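PDB 3FIQ: odorant-binding protein 1F from Rattus norvegicus, which binds a wide variety of chemical odorants in the nasal epithelium as a small secreted carrier of the lipocalin family. Local coordinates for residues 103-106 / 110-113; 78-81 / 87-90. One frame throughout, in Å; residues are numbered along the deposited sequence.

Two antiparallel hairpins of one lipocalin barrel are described here, their centres about 12 Å apart. Contact 2 (78-81 / 87-90) comes first along the chain; strand 85-93, its second arm, then runs into strand 97-105, the first arm of contact 1 (103-106 / 110-113), and these two strands are neighbours in the sheet. Their backbones meet directly, Val103 N lying 2.9 Å from Tyr87 O, a probable hydrogen bond. Contact 2 is largely buried and sends Tyr78 and Phe88 against residues of strand 50-59, whereas contact 1 is partly exposed, at the end of its hairpin, where Asn104 and Thr112 are the buried pair.

Contact 1: 103-106 / 110-113; sequences VNVD and KETN
Val103 packs against two partners on the more exposed face of this hairpin, crossing Glu111 and lying beside Asn113. With CG1 anti to the backbone N (chi1 179°), that methyl rests on the aliphatic part of the glutamate, 3.6 Å from Glu111 CG, while CG2 lies alongside the Asn113 amide, 3.5 Å from its OD1. Asn104 pairs with Thr112 through two backbone bonds, Asn104 N to Thr112 O at 2.9 Å and Thr112 N to Asn104 O at 2.8 Å. On the buried face their side chains meet through a water that bonds Asn104 OD1, Lys110 O and Thr112 OG1; Asn104 ND2 is taken up by Asn86 and Ser83, Thr112 OG1 also by Asn25 OD1. Val105 shares the face of Val103 and of Glu111, its non-hydrogen-bonded partner.

Asp106 follows the last strand residue; its N gives a nearly straight bond (170°) to Lys110 O at 2.9 Å. The carboxylate folds back, and OD1 receives Lys110 N at 3.1 Å from above the carboxylate plane, while Ser108 OG also bonds to OD1 and Lys28 forms a salt bridge with OD2. With alanine in this place, Lys110 N is likely to lose that acceptor and Lys28 its charged mate.

Strand 85-93 flanks 97-105, bonding Val103 and Val105 through Tyr87 and Arg85; strand 14-23 flanks 111-119, and the loop after it brings Asp24 to Asn113 N and Glu27 to Lys110 NZ.

Contact 2: 78-81 / 87-90; sequences YTTD and YFHV
Tyr87 meets Thr79 on one face of the hairpin, its ring atoms CD2 and CE2 approached obliquely by the threonine methyl; Thr79 CG2 is 3.7 Å from Tyr87 CD2. The hydroxyl of Thr79 turns instead to His73 NE2. The CA of Tyr87 also makes a CA-H...O contact with Tyr78 O at 3.4 Å.

Phe88 is the hydrogen-bonded partner of Tyr78: Phe88 N gives to Tyr78 O at 2.9 Å, and Tyr78 N to Phe88 O at 2.8 Å. Its CG sits between backbone N and carbonyl carbon (chi1 69°), which swings the ring back over Tyr78. There Tyr78 CB lies over one face, a CH-pi contact 3.5 Å from the ring centroid and displaced toward the rim, 3.4 Å from Phe88 CZ. The two rings are nearly parallel, 16° between planes, but slid so far apart (centroids 5.2 Å) that they hardly overlap. Thr80 CG2 comes to the edge of the phenylalanine ring, 4.0 Å from Phe88 CE1, while Thr80 OG1 is held by Val69 O. The Tyr78 hydroxyl reaches beyond the two strands to bond Cys48 O.

Phe88 packs further on Leu51 and Ile53, and Tyr78 on Leu51; Tyr78 and Phe88 share one face of the curved sheet, Thr79 and Tyr87 the other. Strands 78-81 and 85-93 form one hairpin of the up-and-down antiparallel lipocalin barrel, where successive strands are sheet neighbours.

Contact 1: 103-106 / 110-113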
ATOM      1  N   VAL A 103       3.806  -8.329   1.967  1.00  4.82           N
ATOM      2  CA  VAL A 103       5.078  -8.927   2.251  1.00  4.36           C
ATOM      3  C   VAL A 103       5.887  -8.768   0.961  1.00  5.33           C
ATOM      4  O   VAL A 103       5.506  -9.249  -0.132  1.00  5.81           O
ATOM      5  CB  VAL A 103       4.977 -10.419   2.604  1.00  8.40           C
ATOM      6  CG1 VAL A 103       6.382 -10.931   2.859  1.00 11.22           C
ATOM      7  CG2 VAL A 103       4.077 -10.518   3.847  1.00  8.21           C
ATOM      8  N   ASN A 104       6.983  -8.064   1.077  1.00  5.58           N
ATOM      9  CA  ASN A 104       7.991  -7.908  -0.022  1.00  7.25           C
ATOM     10  C   ASN A 104       9.188  -8.702   0.272  1.00  6.99           C
ATOM     11  O   ASN A 104       9.768  -8.644   1.388  1.00  6.80           O
ATOM     12  CB  ASN A 104       8.345  -6.452  -0.161  1.00  4.78           C
ATOM     13  CG  ASN A 104       9.476  -6.179  -1.112  1.00  5.05           C
ATOM     14  OD1 ASN A 104      10.624  -6.080  -0.686  1.00 10.90           O
ATOM     15  ND2 ASN A 104       9.186  -6.077  -2.423  1.00  5.43           N
ATOM     16  N   VAL A 105       9.601  -9.524  -0.723  1.00  7.74           N
ATOM     17  CA  VAL A 105      10.870 -10.246  -0.651  1.00  6.68           C
ATOM     18  C   VAL A 105      11.766  -9.709  -1.693  1.00  6.33           C
ATOM     19  O   VAL A 105      11.510  -9.847  -2.890  1.00  8.87           O
ATOM     20  CB  VAL A 105      10.667 -11.744  -0.821  1.00  6.70           C
ATOM     21  CG1 VAL A 105      11.968 -12.470  -0.717  1.00  8.77           C
ATOM     22  CG2 VAL A 105       9.600 -12.257   0.184  1.00 10.00           C
ATOM     23  N   ASP A 106      12.767  -8.958  -1.257  1.00  7.47           N
ATOM     24  CA  ASP A 106      13.566  -8.205  -2.206  1.00  8.98           C
ATOM     25  C   ASP A 106      14.526  -9.083  -2.942  1.00  9.70           C
ATOM     26  O   ASP A 106      14.590 -10.281  -2.699  1.00 10.76           O
ATOM     27  CB  ASP A 106      14.137  -6.953  -1.593  1.00 10.67           C
ATOM     28  CG  ASP A 106      15.388  -7.145  -0.769  1.00 13.41           C
ATOM     29  OD1 ASP A 106      16.005  -8.206  -0.830  1.00 13.43           O
ATOM     30  OD2 ASP A 106      15.794  -6.135  -0.067  1.00 10.87           O
ATOM     31  N   LYS A 110      15.709 -10.317   1.392  1.00 11.95           N
ATOM     32  CA  LYS A 110      15.297  -9.683   2.619  1.00  9.85           C
ATOM     33  C   LYS A 110      13.770  -9.568   2.589  1.00 11.12           C
ATOM     34  O   LYS A 110      13.170  -9.088   1.621  1.00 10.84           O
ATOM     35  CB  LYS A 110      15.921  -8.310   2.752  1.00 12.23           C
ATOM     36  CG  LYS A 110      15.589  -7.572   4.042  1.00 17.99           C
ATOM     37  CD  LYS A 110      16.114  -6.139   4.038  1.00 21.80           C
ATOM     38  CE  LYS A 110      17.468  -6.011   4.681  1.00 35.96           C
ATOM     39  NZ  LYS A 110      17.553  -4.698   5.457  1.00 45.11           N
ATOM     40  N   GLU A 111      13.148  -9.979   3.665  1.00  8.10           N
ATOM     41  CA  GLU A 111      11.685  -9.885   3.777  1.00 11.04           C
ATOM     42  C   GLU A 111      11.266  -8.714   4.597  1.00 10.49           C
ATOM     43  O   GLU A 111      11.758  -8.508   5.713  1.00 11.79           O
ATOM     44  CB  GLU A 111      11.168 -11.129   4.487  1.00 15.61           C
ATOM     45  CG  GLU A 111       9.665 -11.295   4.389  1.00 24.62           C
ATOM     46  CD  GLU A 111       9.160 -12.613   5.027  1.00 44.32           C
ATOM     47  OE1 GLU A 111       9.753 -13.678   4.698  1.00 49.38           O
ATOM     48  OE2 GLU A 111       8.184 -12.552   5.837  1.00 35.22           O
ATOM     49  N   THR A 112      10.307  -7.932   4.069  1.00  8.74           N
ATOM     50  CA  THR A 112       9.757  -6.777   4.718  1.00  6.59           C
ATOM     51  C   THR A 112       8.235  -6.935   4.767  1.00  6.53           C
ATOM     52  O   THR A 112       7.570  -7.233   3.772  1.00  7.71           O
ATOM     53  CB  THR A 112      10.100  -5.476   3.953  1.00  6.91           C
ATOM     54  OG1 THR A 112      11.526  -5.380   3.750  1.00  8.31           O
ATOM     55  CG2 THR A 112       9.639  -4.201   4.673  1.00  7.57           C
ATOM     56  N   ASN A 113       7.713  -6.770   5.959  1.00  7.18           N
ATOM     57  CA  ASN A 113       6.269  -6.717   6.231  1.00  5.82           C
ATOM     58  C   ASN A 113       5.797  -5.281   6.277  1.00  7.53           C
ATOM     59  O   ASN A 113       6.343  -4.490   7.006  1.00  5.52           O
ATOM     60  CB  ASN A 113       5.963  -7.464   7.537  1.00  9.09           C
ATOM     61  CG  ASN A 113       5.860  -8.982   7.285  1.00 22.29           C
ATOM     62  OD1 ASN A 113       4.785  -9.500   7.086  1.00 23.23           O
ATOM     63  ND2 ASN A 113       6.981  -9.652   7.218  1.00 30.09           N
TER
HETATM   64  O   HOH W   1      12.161  -6.465   1.554  1.00  8.15           O

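Contact 2: 78-81 / 87-90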
ATOM      1  N   TYR A  78      -2.933 -11.108  -3.605  1.00  5.79           N
ATOM      2  CA  TYR A  78      -2.437 -10.747  -4.936  1.00  5.72           C
ATOM      3  C   TYR A  78      -0.906 -10.873  -4.941  1.00  6.66           C
ATOM      4  O   TYR A  78      -0.236 -10.521  -3.961  1.00  6.49           O
ATOM      5  CB  TYR A  78      -2.772  -9.259  -5.160  1.00  6.20           C
ATOM      6  CG  TYR A  78      -4.216  -9.031  -5.357  1.00  5.75           C
ATOM      7  CD1 TYR A  78      -5.074  -8.800  -4.305  1.00  6.82           C
ATOM      8  CD2 TYR A  78      -4.742  -8.997  -6.653  1.00  5.80           C
ATOM      9  CE1 TYR A  78      -6.440  -8.642  -4.535  1.00  8.45           C
ATOM     10  CE2 TYR A  78      -6.099  -8.788  -6.887  1.00  8.33           C
ATOM     11  CZ  TYR A  78      -6.941  -8.656  -5.823  1.00  9.89           C
ATOM     12  OH  TYR A  78      -8.297  -8.449  -6.021  1.00 12.41           O
ATOM     13  N   THR A  79      -0.344 -11.322  -6.051  1.00  5.71           N
ATOM     14  CA  THR A  79       1.094 -11.280  -6.258  1.00  5.73           C
ATOM     15  C   THR A  79       1.440 -10.259  -7.347  1.00  5.60           C
ATOM     16  O   THR A  79       0.733 -10.088  -8.323  1.00  6.55           O
ATOM     17  CB  THR A  79       1.671 -12.698  -6.661  1.00  5.88           C
ATOM     18  OG1 THR A  79       0.970 -13.166  -7.768  1.00  6.01           O
ATOM     19  CG2 THR A  79       1.601 -13.638  -5.502  1.00  7.17           C
ATOM     20  N   THR A  80       2.598  -9.664  -7.164  1.00  5.54           N
ATOM     21  CA  THR A  80       3.221  -8.860  -8.208  1.00  5.55           C
ATOM     22  C   THR A  80       4.707  -8.732  -7.925  1.00  7.25           C
ATOM     23  O   THR A  80       5.185  -8.702  -6.804  1.00  7.01           O
ATOM     24  CB  THR A  80       2.567  -7.443  -8.359  1.00  7.74           C
ATOM     25  OG1 THR A  80       3.051  -6.850  -9.578  1.00  9.27           O
ATOM     26  CG2 THR A  80       2.832  -6.582  -7.153  1.00 11.18           C
ATOM     27  N   ASP A  81       5.430  -8.615  -9.013  1.00  6.52           N
ATOM     28  CA  ASP A  81       6.831  -8.214  -8.992  1.00  5.81           C
ATOM     29  C   ASP A  81       6.936  -6.718  -8.894  1.00  6.07           C
ATOM     30  O   ASP A  81       6.261  -6.009  -9.603  1.00 10.51           O
ATOM     31  CB  ASP A  81       7.560  -8.716 -10.243  1.00  6.00           C
ATOM     32  CG  ASP A  81       7.545 -10.220 -10.340  1.00 15.26           C
ATOM     33  OD1 ASP A  81       7.762 -10.912  -9.352  1.00 11.34           O
ATOM     34  OD2 ASP A  81       7.148 -10.733 -11.380  1.00 29.93           O
ATOM     35  N   TYR A  87       3.385 -10.058  -2.043  1.00  5.92           N
ATOM     36  CA  TYR A  87       2.206 -10.778  -1.670  1.00  5.98           C
ATOM     37  C   TYR A  87       1.332  -9.832  -0.808  1.00  6.80           C
ATOM     38  O   TYR A  87       1.675  -9.527   0.343  1.00  5.86           O
ATOM     39  CB  TYR A  87       2.576 -11.992  -0.856  1.00  6.38           C
ATOM     40  CG  TYR A  87       3.621 -12.866  -1.442  1.00  6.78           C
ATOM     41  CD1 TYR A  87       4.957 -12.650  -1.189  1.00  5.96           C
ATOM     42  CD2 TYR A  87       3.271 -13.958  -2.190  1.00  6.03           C
ATOM     43  CE1 TYR A  87       5.925 -13.461  -1.717  1.00  8.83           C
ATOM     44  CE2 TYR A  87       4.229 -14.792  -2.777  1.00  6.22           C
ATOM     45  CZ  TYR A  87       5.562 -14.536  -2.516  1.00  9.28           C
ATOM     46  OH  TYR A  87       6.536 -15.316  -3.017  1.00 13.21           O
ATOM     47  N   PHE A  88       0.231  -9.342  -1.383  1.00  5.46           N
ATOM     48  CA  PHE A  88      -0.572  -8.373  -0.677  1.00  6.31           C
ATOM     49  C   PHE A  88      -2.031  -8.712  -0.577  1.00  7.70           C
ATOM     50  O   PHE A  88      -2.578  -9.437  -1.397  1.00  6.46           O
ATOM     51  CB  PHE A  88      -0.321  -6.957  -1.231  1.00  7.32           C
ATOM     52  CG  PHE A  88      -0.823  -6.674  -2.606  1.00  7.75           C
ATOM     53  CD1 PHE A  88      -0.010  -6.826  -3.735  1.00  6.58           C
ATOM     54  CD2 PHE A  88      -2.113  -6.171  -2.760  1.00  5.30           C
ATOM     55  CE1 PHE A  88      -0.491  -6.494  -4.984  1.00  8.52           C
ATOM     56  CE2 PHE A  88      -2.579  -5.843  -4.021  1.00  6.35           C
ATOM     57  CZ  PHE A  88      -1.776  -5.963  -5.104  1.00  6.52           C
ATOM     58  N   HIS A  89      -2.682  -8.231   0.479  1.00  7.64           N
ATOM     59  CA  HIS A  89      -4.101  -8.501   0.650  1.00  8.21           C
ATOM     60  C   HIS A  89      -4.741  -7.390   1.479  1.00  9.88           C
ATOM     61  O   HIS A  89      -4.048  -6.554   2.052  1.00  7.32           O
ATOM     62  CB  HIS A  89      -4.345  -9.919   1.252  1.00  6.97           C
ATOM     63  CG  HIS A  89      -3.909 -10.112   2.676  1.00  9.54           C
ATOM     64  ND1 HIS A  89      -2.598 -10.243   3.067  1.00 10.74           N
ATOM     65  CD2 HIS A  89      -4.636 -10.251   3.810  1.00 14.59           C
ATOM     66  CE1 HIS A  89      -2.534 -10.433   4.379  1.00 10.84           C
ATOM     67  NE2 HIS A  89      -3.753 -10.415   4.852  1.00 15.60           N
ATOM     68  N   VAL A  90      -6.072  -7.401   1.583  1.00 10.36           N
ATOM     69  CA  VAL A  90      -6.796  -6.329   2.254  1.00  6.53           C
ATOM     70  C   VAL A  90      -7.065  -6.701   3.708  1.00  9.27           C
ATOM     71  O   VAL A  90      -7.559  -7.775   3.978  1.00 12.86           O
ATOM     72  CB  VAL A  90      -8.114  -6.119   1.519  1.00  9.07           C
ATOM     73  CG1 VAL A  90      -8.981  -5.050   2.276  1.00 10.74           C
ATOM     74  CG2 VAL A  90      -7.839  -5.652   0.082  1.00 11.30           C
TER